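Local coordinates for peptide ABC transporter, peptide-binding protein (Thermus thermophilus, PDB 2D5W) that binds oligopeptides, here held in complex with a pentapeptide, and probably delivers them to an ABC transporter for uptake, at residues Ala343-Leu348 and Pro546-Ala551. Residues are numbered along the deposited sequence; the frame is centred on the assembly and turned at random.
Sequences AFFDGL and PLYFRA
An oblique aromatic pair joins the last part of helix 337-345 to strand 544-557: the ring of F345 meets the ring of Y548. The centroids are 5.1 Å apart. The planes are inclined at 57°, so the pair is neither a parallel stack nor a T-shape. F345 does the touching with the CE1-CZ side of its ring. Its CE1 sits over one face of Y548, away from the ring centre, and lies 3.7 Å from Y548 CZ. The phenol oxygen of Y548 comes up to the rim of F345, close to level with that ring, with OH 3.7 Å from F345 CZ. The two side chains run roughly perpendicular. CB of Y548 points toward the F345 side, and with chi1 at 52° the ring offers a face to F345 CE1. Y548 also belongs to a classic beta bulge: L547 and Y548 together pair opposite the single residue E304 of strand 293-308. These two strands run antiparallel in a mixed sheet, consistent with the periplasmic binding protein fold of family 5. On the helix side, CB of F344 covers the middle of one face of F345, 3.8 Å above the plane. F345 also touches V417 of helix 416-431 and D278 of helix 277-280. With an alanine in place of Y548, the CE1-CZ side of F345 would probably lose its aromatic partner, leaving a gap between helix and strand. Beyond F345 the chain reverses in a type I' turn, closed by the backbone hydrogen bond from L348 N to F345 O, 3.0 Å. It then runs on to Q349, whose OE1 accepts a hydrogen bond from A551 N of the same strand 544-557.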
ATOM      1  N   ALA A 343       9.140  23.930   8.229  1.00 11.39           N
ATOM      2  CA  ALA A 343       8.615  24.908   7.282  1.00 11.33           C
ATOM      3  C   ALA A 343       7.326  24.471   6.591  1.00 11.39           C
ATOM      4  O   ALA A 343       6.396  25.260   6.444  1.00 11.76           O
ATOM      5  CB  ALA A 343       9.674  25.228   6.233  1.00 13.15           C
ATOM      6  N   PHE A 344       7.273  23.210   6.177  1.00 10.32           N
ATOM      7  CA  PHE A 344       6.120  22.678   5.457  1.00 10.58           C
ATOM      8  C   PHE A 344       4.922  22.274   6.309  1.00 10.21           C
ATOM      9  O   PHE A 344       3.776  22.475   5.903  1.00 10.21           O
ATOM     10  CB  PHE A 344       6.535  21.441   4.647  1.00 10.44           C
ATOM     11  CG  PHE A 344       7.319  21.739   3.393  1.00  9.61           C
ATOM     12  CD1 PHE A 344       8.156  22.847   3.300  1.00 11.41           C
ATOM     13  CD2 PHE A 344       7.251  20.863   2.311  1.00 10.69           C
ATOM     14  CE1 PHE A 344       8.914  23.074   2.144  1.00 12.25           C
ATOM     15  CE2 PHE A 344       8.003  21.082   1.157  1.00 12.31           C
ATOM     16  CZ  PHE A 344       8.836  22.190   1.074  1.00 11.81           C
ATOM     17  N   PHE A 345       5.182  21.701   7.481  1.00 10.27           N
ATOM     18  CA  PHE A 345       4.107  21.194   8.330  1.00 10.83           C
ATOM     19  C   PHE A 345       4.127  21.677   9.775  1.00 11.69           C
ATOM     20  O   PHE A 345       3.399  21.132  10.607  1.00 11.43           O
ATOM     21  CB  PHE A 345       4.166  19.660   8.358  1.00 10.80           C
ATOM     22  CG  PHE A 345       4.412  19.023   7.011  1.00  9.60           C
ATOM     23  CD1 PHE A 345       5.518  18.196   6.805  1.00 10.28           C
ATOM     24  CD2 PHE A 345       3.522  19.217   5.959  1.00  9.98           C
ATOM     25  CE1 PHE A 345       5.728  17.572   5.573  1.00  9.94           C
ATOM     26  CE2 PHE A 345       3.723  18.597   4.726  1.00  9.05           C
ATOM     27  CZ  PHE A 345       4.829  17.775   4.533  1.00  9.86           C
ATOM     28  N   ASP A 346       4.944  22.681  10.075  1.00 12.12           N
ATOM     29  CA  ASP A 346       5.074  23.178  11.443  1.00 13.19           C
ATOM     30  C   ASP A 346       5.467  22.032  12.374  1.00 13.31           C
ATOM     31  O   ASP A 346       5.102  22.014  13.552  1.00 14.68           O
ATOM     32  CB  ASP A 346       3.774  23.826  11.928  1.00 14.95           C
ATOM     33  CG  ASP A 346       3.548  25.197  11.324  1.00 16.88           C
ATOM     34  OD1 ASP A 346       4.520  25.979  11.251  1.00 17.92           O
ATOM     35  OD2 ASP A 346       2.400  25.497  10.935  1.00 20.35           O
ATOM     36  N   GLY A 347       6.209  21.074  11.819  1.00 13.08           N
ATOM     37  CA  GLY A 347       6.677  19.925  12.577  1.00 13.00           C
ATOM     38  C   GLY A 347       5.630  18.908  12.989  1.00 13.17           C
ATOM     39  O   GLY A 347       5.952  17.933  13.672  1.00 13.95           O
ATOM     40  N   LEU A 348       4.385  19.108  12.566  1.00 13.22           N
ATOM     41  CA  LEU A 348       3.305  18.204  12.944  1.00 13.13           C
ATOM     42  C   LEU A 348       3.402  16.805  12.329  1.00 12.63           C
ATOM     43  O   LEU A 348       2.774  15.864  12.814  1.00 14.16           O
ATOM     44  CB  LEU A 348       1.958  18.868  12.655  1.00 14.05           C
ATOM     45  CG  LEU A 348       1.763  20.134  13.505  1.00 15.37           C
ATOM     46  CD1 LEU A 348       0.471  20.832  13.114  1.00 16.17           C
ATOM     47  CD2 LEU A 348       1.751  19.770  14.987  1.00 17.41           C
ATOM     48  N   PRO A 546      14.595   7.475   5.185  1.00  7.90           N
ATOM     49  CA  PRO A 546      13.327   7.832   5.824  1.00  8.09           C
ATOM     50  C   PRO A 546      13.151   9.346   5.822  1.00  8.01           C
ATOM     51  O   PRO A 546      14.105  10.078   6.087  1.00  9.52           O
ATOM     52  CB  PRO A 546      13.487   7.264   7.229  1.00  7.90           C
ATOM     53  CG  PRO A 546      14.958   7.479   7.500  1.00  9.34           C
ATOM     54  CD  PRO A 546      15.619   7.107   6.184  1.00  9.12           C
ATOM     55  N   LEU A 547      11.948   9.819   5.507  1.00  7.90           N
ATOM     56  CA  LEU A 547      11.708  11.259   5.500  1.00  8.45           C
ATOM     57  C   LEU A 547      10.822  11.687   6.671  1.00  8.89           C
ATOM     58  O   LEU A 547      11.303  12.328   7.604  1.00  9.30           O
ATOM     59  CB  LEU A 547      11.103  11.708   4.161  1.00  9.24           C
ATOM     60  CG  LEU A 547      12.019  11.540   2.938  1.00  8.29           C
ATOM     61  CD1 LEU A 547      11.339  12.135   1.712  1.00  9.14           C
ATOM     62  CD2 LEU A 547      13.365  12.223   3.180  1.00 10.20           C
ATOM     63  N   TYR A 548       9.540  11.334   6.640  1.00  8.26           N
ATOM     64  CA  TYR A 548       8.639  11.694   7.730  1.00  8.64           C
ATOM     65  C   TYR A 548       7.408  10.798   7.790  1.00  8.91           C
ATOM     66  O   TYR A 548       7.069  10.126   6.815  1.00  8.71           O
ATOM     67  CB  TYR A 548       8.209  13.170   7.625  1.00  8.63           C
ATOM     68  CG  TYR A 548       7.640  13.602   6.286  1.00  8.53           C
ATOM     69  CD1 TYR A 548       8.464  14.121   5.283  1.00  9.38           C
ATOM     70  CD2 TYR A 548       6.272  13.515   6.031  1.00  9.01           C
ATOM     71  CE1 TYR A 548       7.930  14.544   4.060  1.00  9.00           C
ATOM     72  CE2 TYR A 548       5.735  13.931   4.815  1.00  9.12           C
ATOM     73  CZ  TYR A 548       6.563  14.444   3.838  1.00  8.81           C
ATOM     74  OH  TYR A 548       6.012  14.857   2.645  1.00 10.12           O
ATOM     75  N   PHE A 549       6.757  10.779   8.951  1.00  8.90           N
ATOM     76  CA  PHE A 549       5.544   9.987   9.148  1.00  8.88           C
ATOM     77  C   PHE A 549       4.359  10.917   8.919  1.00  9.01           C
ATOM     78  O   PHE A 549       4.320  12.032   9.438  1.00 10.55           O
ATOM     79  CB  PHE A 549       5.496   9.407  10.564  1.00  9.59           C
ATOM     80  CG  PHE A 549       6.587   8.409  10.848  1.00  9.83           C
ATOM     81  CD1 PHE A 549       6.688   7.238  10.106  1.00 10.80           C
ATOM     82  CD2 PHE A 549       7.499   8.636  11.872  1.00 11.61           C
ATOM     83  CE1 PHE A 549       7.690   6.304  10.383  1.00 12.65           C
ATOM     84  CE2 PHE A 549       8.499   7.709  12.154  1.00 12.62           C
ATOM     85  CZ  PHE A 549       8.593   6.544  11.411  1.00 11.48           C
ATOM     86  N   ARG A 550       3.389  10.443   8.149  1.00  9.39           N
ATOM     87  CA  ARG A 550       2.228  11.245   7.786  1.00  9.93           C
ATOM     88  C   ARG A 550       0.918  10.943   8.487  1.00 10.32           C
ATOM     89  O   ARG A 550       0.720   9.869   9.050  1.00 10.23           O
ATOM     90  CB  ARG A 550       1.994  11.123   6.278  1.00  9.36           C
ATOM     91  CG  ARG A 550       3.108  11.713   5.444  1.00  8.89           C
ATOM     92  CD  ARG A 550       3.015  11.316   3.982  1.00 10.01           C
ATOM     93  NE  ARG A 550       1.729  11.659   3.382  1.00  9.75           N
ATOM     94  CZ  ARG A 550       1.455  11.496   2.095  1.00 10.04           C
ATOM     95  NH1 ARG A 550       0.262  11.831   1.618  1.00 11.63           N
ATOM     96  NH2 ARG A 550       2.377  10.996   1.281  1.00 11.06           N
ATOM     97  N   ALA A 551       0.033  11.932   8.434  1.00 10.10           N
ATOM     98  CA  ALA A 551      -1.323  11.838   8.959  1.00 10.16           C
ATOM     99  C   ALA A 551      -2.163  12.276   7.761  1.00 10.45           C
ATOM    100  O   ALA A 551      -1.819  13.248   7.081  1.00 11.55           O
ATOM    101  CB  ALA A 551      -1.529  12.792  10.127  1.00 11.06           C
TER